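Local coordinates for protein nucleoporin nup120 (PDB 4GQ2) that serves as a structural component of the nuclear pore complex and can act as a docking partner for nuclear transport factors, at residues Ala135-Trp147 with Asp158-Lys172. Sequence-based numbering, arbitrary orientation.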
ATOM      1  N   ALA A 135      14.846  17.032 -37.228  1.00 56.55           N
ATOM      2  CA  ALA A 135      16.000  17.603 -37.924  1.00 59.51           C
ATOM      3  C   ALA A 135      16.472  16.706 -39.057  1.00 55.51           C
ATOM      4  O   ALA A 135      17.347  17.092 -39.834  1.00 57.24           O
ATOM      5  CB  ALA A 135      17.135  17.856 -36.957  1.00 54.84           C
ATOM      6  N   ARG A 136      15.885  15.512 -39.130  1.00 52.24           N
ATOM      7  CA  ARG A 136      16.082  14.561 -40.234  1.00 56.77           C
ATOM      8  C   ARG A 136      17.385  13.783 -40.186  1.00 55.78           C
ATOM      9  O   ARG A 136      17.874  13.333 -41.224  1.00 53.31           O
ATOM     10  CB  ARG A 136      15.899  15.220 -41.607  1.00 59.64           C
ATOM     11  CG  ARG A 136      14.464  15.586 -41.922  1.00 53.85           C
ATOM     12  CD  ARG A 136      14.367  16.251 -43.276  1.00 55.45           C
ATOM     13  NE  ARG A 136      13.188  17.106 -43.368  1.00 66.82           N
ATOM     14  CZ  ARG A 136      12.774  17.698 -44.484  1.00 58.36           C
ATOM     15  NH1 ARG A 136      13.436  17.523 -45.622  1.00 55.63           N
ATOM     16  NH2 ARG A 136      11.689  18.463 -44.458  1.00 49.00           N
ATOM     17  N   VAL A 137      17.926  13.611 -38.979  1.00 53.82           N
ATOM     18  CA  VAL A 137      19.048  12.699 -38.746  1.00 48.39           C
ATOM     19  C   VAL A 137      18.511  11.290 -38.452  1.00 45.76           C
ATOM     20  O   VAL A 137      17.575  11.133 -37.676  1.00 59.85           O
ATOM     21  CB  VAL A 137      19.939  13.183 -37.582  1.00 45.16           C
ATOM     22  CG1 VAL A 137      21.124  12.254 -37.390  1.00 44.98           C
ATOM     23  CG2 VAL A 137      20.437  14.602 -37.837  1.00 45.42           C
ATOM     24  N   LEU A 138      19.089  10.276 -39.093  1.00 43.70           N
ATOM     25  CA  LEU A 138      18.738   8.883 -38.821  1.00 42.79           C
ATOM     26  C   LEU A 138      19.715   8.280 -37.816  1.00 52.54           C
ATOM     27  O   LEU A 138      20.932   8.293 -38.022  1.00 47.89           O
ATOM     28  CB  LEU A 138      18.728   8.053 -40.111  1.00 42.55           C
ATOM     29  CG  LEU A 138      18.737   6.522 -39.971  1.00 47.60           C
ATOM     30  CD1 LEU A 138      17.408   5.970 -39.462  1.00 47.93           C
ATOM     31  CD2 LEU A 138      19.098   5.864 -41.292  1.00 44.19           C
ATOM     32  N   TYR A 139      19.174   7.747 -36.726  1.00 54.41           N
ATOM     33  CA  TYR A 139      20.002   7.168 -35.688  1.00 38.82           C
ATOM     34  C   TYR A 139      19.841   5.669 -35.639  1.00 43.93           C
ATOM     35  O   TYR A 139      18.732   5.154 -35.739  1.00 45.65           O
ATOM     36  CB  TYR A 139      19.672   7.771 -34.337  1.00 43.83           C
ATOM     37  CG  TYR A 139      19.950   9.250 -34.231  1.00 41.29           C
ATOM     38  CD1 TYR A 139      21.218   9.718 -33.870  1.00 39.36           C
ATOM     39  CD2 TYR A 139      18.942  10.186 -34.470  1.00 37.88           C
ATOM     40  CE1 TYR A 139      21.475  11.080 -33.758  1.00 39.07           C
ATOM     41  CE2 TYR A 139      19.188  11.549 -34.351  1.00 38.83           C
ATOM     42  CZ  TYR A 139      20.452  11.991 -33.996  1.00 39.13           C
ATOM     43  OH  TYR A 139      20.692  13.345 -33.884  1.00 54.37           O
ATOM     44  N   TYR A 140      20.965   4.977 -35.488  1.00 45.10           N
ATOM     45  CA  TYR A 140      20.985   3.524 -35.461  1.00 50.92           C
ATOM     46  C   TYR A 140      21.516   3.080 -34.099  1.00 56.04           C
ATOM     47  O   TYR A 140      22.735   3.066 -33.868  1.00 45.94           O
ATOM     48  CB  TYR A 140      21.849   2.998 -36.612  1.00 44.55           C
ATOM     49  CG  TYR A 140      21.912   1.494 -36.730  1.00 41.28           C
ATOM     50  CD1 TYR A 140      20.930   0.784 -37.414  1.00 42.23           C
ATOM     51  CD2 TYR A 140      22.965   0.782 -36.173  1.00 43.27           C
ATOM     52  CE1 TYR A 140      20.995  -0.595 -37.536  1.00 40.62           C
ATOM     53  CE2 TYR A 140      23.038  -0.598 -36.284  1.00 39.20           C
ATOM     54  CZ  TYR A 140      22.057  -1.281 -36.962  1.00 48.42           C
ATOM     55  OH  TYR A 140      22.152  -2.655 -37.057  1.00 50.99           O
ATOM     56  N   ILE A 141      20.588   2.735 -33.205  1.00 53.03           N
ATOM     57  CA  ILE A 141      20.903   2.471 -31.797  1.00 44.87           C
ATOM     58  C   ILE A 141      20.869   0.986 -31.457  1.00 45.55           C
ATOM     59  O   ILE A 141      19.849   0.315 -31.649  1.00 56.44           O
ATOM     60  CB  ILE A 141      19.956   3.243 -30.848  1.00 52.33           C
ATOM     61  CG1 ILE A 141      20.070   4.753 -31.077  1.00 46.48           C
ATOM     62  CG2 ILE A 141      20.267   2.923 -29.390  1.00 60.32           C
ATOM     63  CD1 ILE A 141      18.868   5.535 -30.583  1.00 49.02           C
ATOM     64  N   ARG A 142      21.993   0.479 -30.955  1.00 49.55           N
ATOM     65  CA  ARG A 142      22.090  -0.910 -30.506  1.00 58.11           C
ATOM     66  C   ARG A 142      21.809  -1.020 -29.009  1.00 54.89           C
ATOM     67  O   ARG A 142      22.469  -0.372 -28.199  1.00 50.95           O
ATOM     68  CB  ARG A 142      23.469  -1.493 -30.812  1.00 65.50           C
ATOM     69  CG  ARG A 142      23.651  -2.043 -32.217  1.00 80.28           C
ATOM     70  CD  ARG A 142      24.860  -2.969 -32.241  1.00 99.24           C
ATOM     71  NE  ARG A 142      25.475  -3.116 -33.560  1.00 89.89           N
ATOM     72  CZ  ARG A 142      26.315  -2.239 -34.107  1.00 82.73           C
ATOM     73  NH1 ARG A 142      26.636  -1.117 -33.472  1.00 85.66           N
ATOM     74  NH2 ARG A 142      26.826  -2.479 -35.303  1.00 77.02           N
ATOM     75  N   LEU A 143      20.827  -1.842 -28.654  1.00 57.79           N
ATOM     76  CA  LEU A 143      20.434  -2.011 -27.260  1.00 57.51           C
ATOM     77  C   LEU A 143      21.204  -3.135 -26.604  1.00 51.22           C
ATOM     78  O   LEU A 143      21.298  -4.238 -27.145  1.00 71.17           O
ATOM     79  CB  LEU A 143      18.939  -2.315 -27.148  1.00 58.40           C
ATOM     80  CG  LEU A 143      17.926  -1.211 -27.451  1.00 66.98           C
ATOM     81  CD1 LEU A 143      16.525  -1.802 -27.502  1.00 61.44           C
ATOM     82  CD2 LEU A 143      18.009  -0.089 -26.425  1.00 65.31           C
ATOM     83  N   SER A 144      21.750  -2.852 -25.432  1.00 51.68           N
ATOM     84  CA  SER A 144      22.299  -3.898 -24.587  1.00 50.90           C
ATOM     85  C   SER A 144      21.289  -4.245 -23.490  1.00 50.43           C
ATOM     86  O   SER A 144      20.733  -3.350 -22.832  1.00 48.69           O
ATOM     87  CB  SER A 144      23.630  -3.451 -23.985  1.00 48.10           C
ATOM     88  OG  SER A 144      24.156  -4.449 -23.130  1.00 67.18           O
ATOM     89  N   LYS A 145      21.045  -5.541 -23.313  1.00 52.39           N
ATOM     90  CA  LYS A 145      20.212  -6.036 -22.212  1.00 58.66           C
ATOM     91  C   LYS A 145      20.751  -5.595 -20.848  1.00 58.73           C
ATOM     92  O   LYS A 145      19.984  -5.378 -19.910  1.00 59.52           O
ATOM     93  CB  LYS A 145      20.084  -7.559 -22.265  1.00 59.09           C
ATOM     94  CG  LYS A 145      19.203  -8.057 -23.399  1.00 84.93           C
ATOM     95  CD  LYS A 145      19.029  -9.567 -23.364  1.00 84.57           C
ATOM     96  CE  LYS A 145      18.127 -10.026 -24.500  1.00 98.04           C
ATOM     97  NZ  LYS A 145      17.838 -11.484 -24.431  1.00112.52           N
ATOM     98  N   THR A 146      22.072  -5.457 -20.762  1.00 51.01           N
ATOM     99  CA  THR A 146      22.766  -4.980 -19.564  1.00 52.53           C
ATOM    100  C   THR A 146      22.213  -3.658 -19.038  1.00 48.57           C
ATOM    101  O   THR A 146      22.187  -3.430 -17.825  1.00 55.43           O
ATOM    102  CB  THR A 146      24.277  -4.814 -19.852  1.00 59.97           C
ATOM    103  OG1 THR A 146      24.858  -6.101 -20.076  1.00 62.73           O
ATOM    104  CG2 THR A 146      25.003  -4.148 -18.692  1.00 68.37           C
ATOM    105  N   TRP A 147      21.777  -2.791 -19.953  1.00 50.90           N
ATOM    106  CA  TRP A 147      21.324  -1.447 -19.601  1.00 49.44           C
ATOM    107  C   TRP A 147      20.141  -1.489 -18.685  1.00 45.34           C
ATOM    108  O   TRP A 147      19.943  -0.593 -17.862  1.00 39.60           O
ATOM    109  CB  TRP A 147      20.933  -0.663 -20.845  1.00 49.58           C
ATOM    110  CG  TRP A 147      22.043  -0.394 -21.824  1.00 54.52           C
ATOM    111  CD1 TRP A 147      23.401  -0.682 -21.689  1.00 50.80           C
ATOM    112  CD2 TRP A 147      21.925   0.281 -23.117  1.00 51.09           C
ATOM    113  NE1 TRP A 147      24.098  -0.271 -22.791  1.00 48.69           N
ATOM    114  CE2 TRP A 147      23.277   0.315 -23.685  1.00 52.14           C
ATOM    115  CE3 TRP A 147      20.873   0.828 -23.841  1.00 49.76           C
ATOM    116  CZ2 TRP A 147      23.538   0.881 -24.925  1.00 53.34           C
ATOM    117  CZ3 TRP A 147      21.147   1.396 -25.090  1.00 53.96           C
ATOM    118  CH2 TRP A 147      22.449   1.424 -25.617  1.00 55.71           C
ATOM    119  N   ASP A 158      30.252   1.858 -30.080  1.00 62.94           N
ATOM    120  CA  ASP A 158      29.435   1.797 -31.291  1.00 69.52           C
ATOM    121  C   ASP A 158      27.921   1.703 -31.035  1.00 67.84           C
ATOM    122  O   ASP A 158      27.168   1.288 -31.924  1.00 57.96           O
ATOM    123  CB  ASP A 158      29.893   0.610 -32.156  1.00 81.72           C
ATOM    124  CG  ASP A 158      29.924  -0.713 -31.384  1.00 96.94           C
ATOM    125  OD1 ASP A 158      30.228  -0.707 -30.169  1.00 91.78           O
ATOM    126  OD2 ASP A 158      29.657  -1.768 -32.000  1.00 96.18           O
ATOM    127  N   TRP A 159      27.474   2.099 -29.840  1.00 63.38           N
ATOM    128  CA  TRP A 159      26.062   1.930 -29.454  1.00 57.03           C
ATOM    129  C   TRP A 159      25.135   2.782 -30.270  1.00 58.47           C
ATOM    130  O   TRP A 159      24.021   2.361 -30.579  1.00 60.08           O
ATOM    131  CB  TRP A 159      25.848   2.172 -27.962  1.00 51.76           C
ATOM    132  CG  TRP A 159      25.835   3.624 -27.542  1.00 46.23           C
ATOM    133  CD1 TRP A 159      26.908   4.389 -27.093  1.00 47.04           C
ATOM    134  CD2 TRP A 159      24.679   4.533 -27.501  1.00 50.41           C
ATOM    135  NE1 TRP A 159      26.509   5.665 -26.788  1.00 46.70           N
ATOM    136  CE2 TRP A 159      25.188   5.821 -27.011  1.00 45.70           C
ATOM    137  CE3 TRP A 159      23.324   4.413 -27.809  1.00 44.70           C
ATOM    138  CZ2 TRP A 159      24.363   6.923 -26.848  1.00 43.37           C
ATOM    139  CZ3 TRP A 159      22.503   5.535 -27.642  1.00 40.12           C
ATOM    140  CH2 TRP A 159      23.012   6.759 -27.174  1.00 44.76           C
ATOM    141  N   CYS A 160      25.594   3.982 -30.624  1.00 53.82           N
ATOM    142  CA  CYS A 160      24.848   4.872 -31.501  1.00 56.56           C
ATOM    143  C   CYS A 160      25.636   5.317 -32.733  1.00 56.95           C
ATOM    144  O   CYS A 160      26.688   5.935 -32.615  1.00 59.69           O
ATOM    145  CB  CYS A 160      24.357   6.096 -30.743  1.00 53.85           C
ATOM    146  SG  CYS A 160      23.156   7.038 -31.700  1.00 55.69           S
ATOM    147  N   LEU A 161      25.099   4.994 -33.907  1.00 67.56           N
ATOM    148  CA  LEU A 161      25.624   5.447 -35.194  1.00 54.71           C
ATOM    149  C   LEU A 161      24.664   6.481 -35.782  1.00 52.96           C
ATOM    150  O   LEU A 161      23.442   6.292 -35.749  1.00 55.37           O
ATOM    151  CB  LEU A 161      25.762   4.255 -36.150  1.00 62.71           C
ATOM    152  CG  LEU A 161      27.054   3.420 -36.227  1.00 66.82           C
ATOM    153  CD1 LEU A 161      27.774   3.265 -34.896  1.00 63.55           C
ATOM    154  CD2 LEU A 161      26.772   2.053 -36.839  1.00 63.02           C
ATOM    155  N   CYS A 162      25.217   7.569 -36.312  1.00 57.68           N
ATOM    156  CA  CYS A 162      24.410   8.636 -36.910  1.00 60.72           C
ATOM    157  C   CYS A 162      24.570   8.715 -38.418  1.00 66.76           C
ATOM    158  O   CYS A 162      25.688   8.686 -38.942  1.00 67.56           O
ATOM    159  CB  CYS A 162      24.763   9.989 -36.297  1.00 54.29           C
ATOM    160  SG  CYS A 162      24.818   9.927 -34.503  1.00 60.61           S
ATOM    161  N   TYR A 163      23.440   8.838 -39.106  1.00 64.08           N
ATOM    162  CA  TYR A 163      23.419   8.910 -40.556  1.00 54.12           C
ATOM    163  C   TYR A 163      22.620  10.112 -41.024  1.00 58.96           C
ATOM    164  O   TYR A 163      21.593  10.446 -40.434  1.00 56.29           O
ATOM    165  CB  TYR A 163      22.805   7.642 -41.134  1.00 49.48           C
ATOM    166  CG  TYR A 163      23.579   6.384 -40.827  1.00 58.25           C
ATOM    167  CD1 TYR A 163      24.653   5.989 -41.628  1.00 55.00           C
ATOM    168  CD2 TYR A 163      23.229   5.575 -39.746  1.00 56.55           C
ATOM    169  CE1 TYR A 163      25.362   4.824 -41.357  1.00 50.20           C
ATOM    170  CE2 TYR A 163      23.935   4.414 -39.461  1.00 59.67           C
ATOM    171  CZ  TYR A 163      24.998   4.042 -40.271  1.00 58.04           C
ATOM    172  OH  TYR A 163      25.697   2.889 -39.994  1.00 56.44           O
ATOM    173  N   ARG A 164      23.103  10.755 -42.086  1.00 54.20           N
ATOM    174  CA  ARG A 164      22.377  11.840 -42.739  1.00 56.82           C
ATOM    175  C   ARG A 164      22.094  11.471 -44.196  1.00 56.59           C
ATOM    176  O   ARG A 164      22.858  11.843 -45.089  1.00 60.72           O
ATOM    177  CB  ARG A 164      23.165  13.148 -42.658  1.00 66.08           C
ATOM    178  CG  ARG A 164      23.122  13.824 -41.301  1.00 71.56           C
ATOM    179  CD  ARG A 164      23.934  15.105 -41.319  1.00 82.58           C
ATOM    180  NE  ARG A 164      23.799  15.852 -40.073  1.00 94.95           N
ATOM    181  CZ  ARG A 164      24.478  16.958 -39.779  1.00110.48           C
ATOM    182  NH1 ARG A 164      25.352  17.467 -40.639  1.00121.86           N
ATOM    183  NH2 ARG A 164      24.280  17.557 -38.617  1.00107.40           N
ATOM    184  N   PRO A 165      20.989  10.741 -44.440  1.00 62.36           N
ATOM    185  CA  PRO A 165      20.674  10.264 -45.786  1.00 62.85           C
ATOM    186  C   PRO A 165      20.410  11.429 -46.727  1.00 55.73           C
ATOM    187  O   PRO A 165      19.785  12.415 -46.333  1.00 47.66           O
ATOM    188  CB  PRO A 165      19.396   9.435 -45.589  1.00 60.09           C
ATOM    189  CG  PRO A 165      19.292   9.209 -44.115  1.00 64.66           C
ATOM    190  CD  PRO A 165      19.906  10.424 -43.495  1.00 58.96           C
ATOM    191  N   ILE A 166      20.899  11.305 -47.957  1.00 65.46           N
ATOM    192  CA  ILE A 166      20.835  12.389 -48.934  1.00 57.53           C
ATOM    193  C   ILE A 166      19.393  12.728 -49.309  1.00 49.69           C
ATOM    194  O   ILE A 166      19.036  13.903 -49.391  1.00 54.10           O
ATOM    195  CB  ILE A 166      21.729  12.087 -50.159  1.00 55.23           C
ATOM    196  CG1 ILE A 166      23.205  12.221 -49.756  1.00 48.03           C
ATOM    197  CG2 ILE A 166      21.407  13.016 -51.325  1.00 51.66           C
ATOM    198  CD1 ILE A 166      24.169  11.450 -50.628  1.00 49.73           C
ATOM    199  N   SER A 167      18.560  11.702 -49.474  1.00 47.96           N
ATOM    200  CA  SER A 167      17.141  11.896 -49.788  1.00 52.68           C
ATOM    201  C   SER A 167      16.370  12.733 -48.753  1.00 58.46           C
ATOM    202  O   SER A 167      15.315  13.294 -49.066  1.00 58.92           O
ATOM    203  CB  SER A 167      16.451  10.550 -50.015  1.00 56.51           C
ATOM    204  OG  SER A 167      16.515   9.735 -48.859  1.00 61.92           O
ATOM    205  N   PHE A 168      16.904  12.834 -47.537  1.00 58.85           N
ATOM    206  CA  PHE A 168      16.269  13.612 -46.465  1.00 56.69           C
ATOM    207  C   PHE A 168      16.480  15.116 -46.633  1.00 53.38           C
ATOM    208  O   PHE A 168      15.828  15.919 -45.965  1.00 54.74           O
ATOM    209  CB  PHE A 168      16.790  13.169 -45.086  1.00 54.69           C
ATOM    210  CG  PHE A 168      16.314  11.801 -44.649  1.00 54.13           C
ATOM    211  CD1 PHE A 168      15.820  10.868 -45.568  1.00 50.23           C
ATOM    212  CD2 PHE A 168      16.393  11.430 -43.314  1.00 51.75           C
ATOM    213  CE1 PHE A 168      15.400   9.612 -45.155  1.00 51.26           C
ATOM    214  CE2 PHE A 168      15.970  10.173 -42.895  1.00 50.32           C
ATOM    215  CZ  PHE A 168      15.476   9.263 -43.815  1.00 54.30           C
ATOM    216  N   LEU A 169      17.396  15.501 -47.515  1.00 57.34           N
ATOM    217  CA  LEU A 169      17.706  16.919 -47.703  1.00 56.82           C
ATOM    218  C   LEU A 169      16.555  17.688 -48.346  1.00 51.82           C
ATOM    219  O   LEU A 169      16.251  18.811 -47.941  1.00 56.09           O
ATOM    220  CB  LEU A 169      19.007  17.104 -48.494  1.00 60.06           C
ATOM    221  CG  LEU A 169      20.312  16.789 -47.742  1.00 70.66           C
ATOM    222  CD1 LEU A 169      21.494  16.712 -48.698  1.00 72.23           C
ATOM    223  CD2 LEU A 169      20.588  17.791 -46.624  1.00 51.52           C
ATOM    224  N   ASN A 170      15.890  17.056 -49.310  1.00 49.25           N
ATOM    225  CA  ASN A 170      14.857  17.709 -50.108  1.00 53.10           C
ATOM    226  C   ASN A 170      13.459  17.198 -49.813  1.00 56.10           C
ATOM    227  O   ASN A 170      12.466  17.875 -50.099  1.00 51.92           O
ATOM    228  CB  ASN A 170      15.140  17.491 -51.594  1.00 65.02           C
ATOM    229  CG  ASN A 170      16.383  18.211 -52.066  1.00 68.36           C
ATOM    230  OD1 ASN A 170      17.494  17.706 -51.924  1.00 62.83           O
ATOM    231  ND2 ASN A 170      16.202  19.411 -52.619  1.00 64.94           N
ATOM    232  N   GLN A 171      13.393  15.987 -49.268  1.00 51.63           N
ATOM    233  CA  GLN A 171      12.132  15.303 -49.040  1.00 60.23           C
ATOM    234  C   GLN A 171      11.926  15.080 -47.539  1.00 66.48           C
ATOM    235  O   GLN A 171      12.888  14.863 -46.800  1.00 63.07           O
ATOM    236  CB  GLN A 171      12.119  13.978 -49.815  1.00 65.93           C
ATOM    237  CG  GLN A 171      12.244  14.133 -51.332  1.00 70.71           C
ATOM    238  CD  GLN A 171      12.546  12.824 -52.056  1.00 75.66           C
ATOM    239  OE1 GLN A 171      13.562  12.176 -51.799  1.00 72.50           O
ATOM    240  NE2 GLN A 171      11.669  12.441 -52.983  1.00 82.21           N
ATOM    241  N   LYS A 172      10.675  15.153 -47.087  1.00 68.84           N
ATOM    242  CA  LYS A 172      10.366  15.007 -45.661  1.00 67.16           C
ATOM    243  C   LYS A 172       9.972  13.570 -45.299  1.00 58.13           C
ATOM    244  O   LYS A 172       8.936  13.085 -45.760  1.00 58.19           O
ATOM    245  CB  LYS A 172       9.265  15.990 -45.236  1.00 67.17           C
ATOM    246  CG  LYS A 172       9.124  16.143 -43.731  1.00 68.49           C
ATOM    247  CD  LYS A 172       8.109  17.212 -43.367  1.00 78.15           C
ATOM    248  CE  LYS A 172       8.006  17.374 -41.860  1.00 69.31           C
ATOM    249  NZ  LYS A 172       7.151  18.536 -41.505  1.00 88.96           N
TER
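Arg136 reaches Phe168 just beyond one end of an antiparallel strand pair, 138-143 against 160-163, the last two strands of a four-stranded beta-propeller blade, with 160-163 at one edge of it. After strand 160-163 the chain turns back through 166-169 before starting the next blade at 173-178, and Arg136 holds this connection. Its chain runs extended from CG to NE, and Arg136 NH1 donates to Phe168 O at 2.9 Å, almost straight at 171° and in the guanidinium plane. Lys172 lies over one guanidinium face, the two side chains crossing at about a right angle, with Lys172 CB 3.5 Å from Arg136 NH2. A leucine at this position would probably leave Phe168 O without its guanidinium donor and Lys172 without the flat group it lies over. Leu138 and Tyr163 exchange both backbone hydrogen bonds, while Leu138 CD2 packs 4.1 Å from Tyr163 CB on the face turned to strand 193-199 of the following blade. At the far end Trp159 O accepts from Arg142 N. The edge of Trp147 is directed toward the face of Trp159 in an offset edge-to-face pair, planes 82° apart, and Ile141 meets the indole at its own edge, Ile141 CG2 lying 3.8 Å from Trp159 CE3.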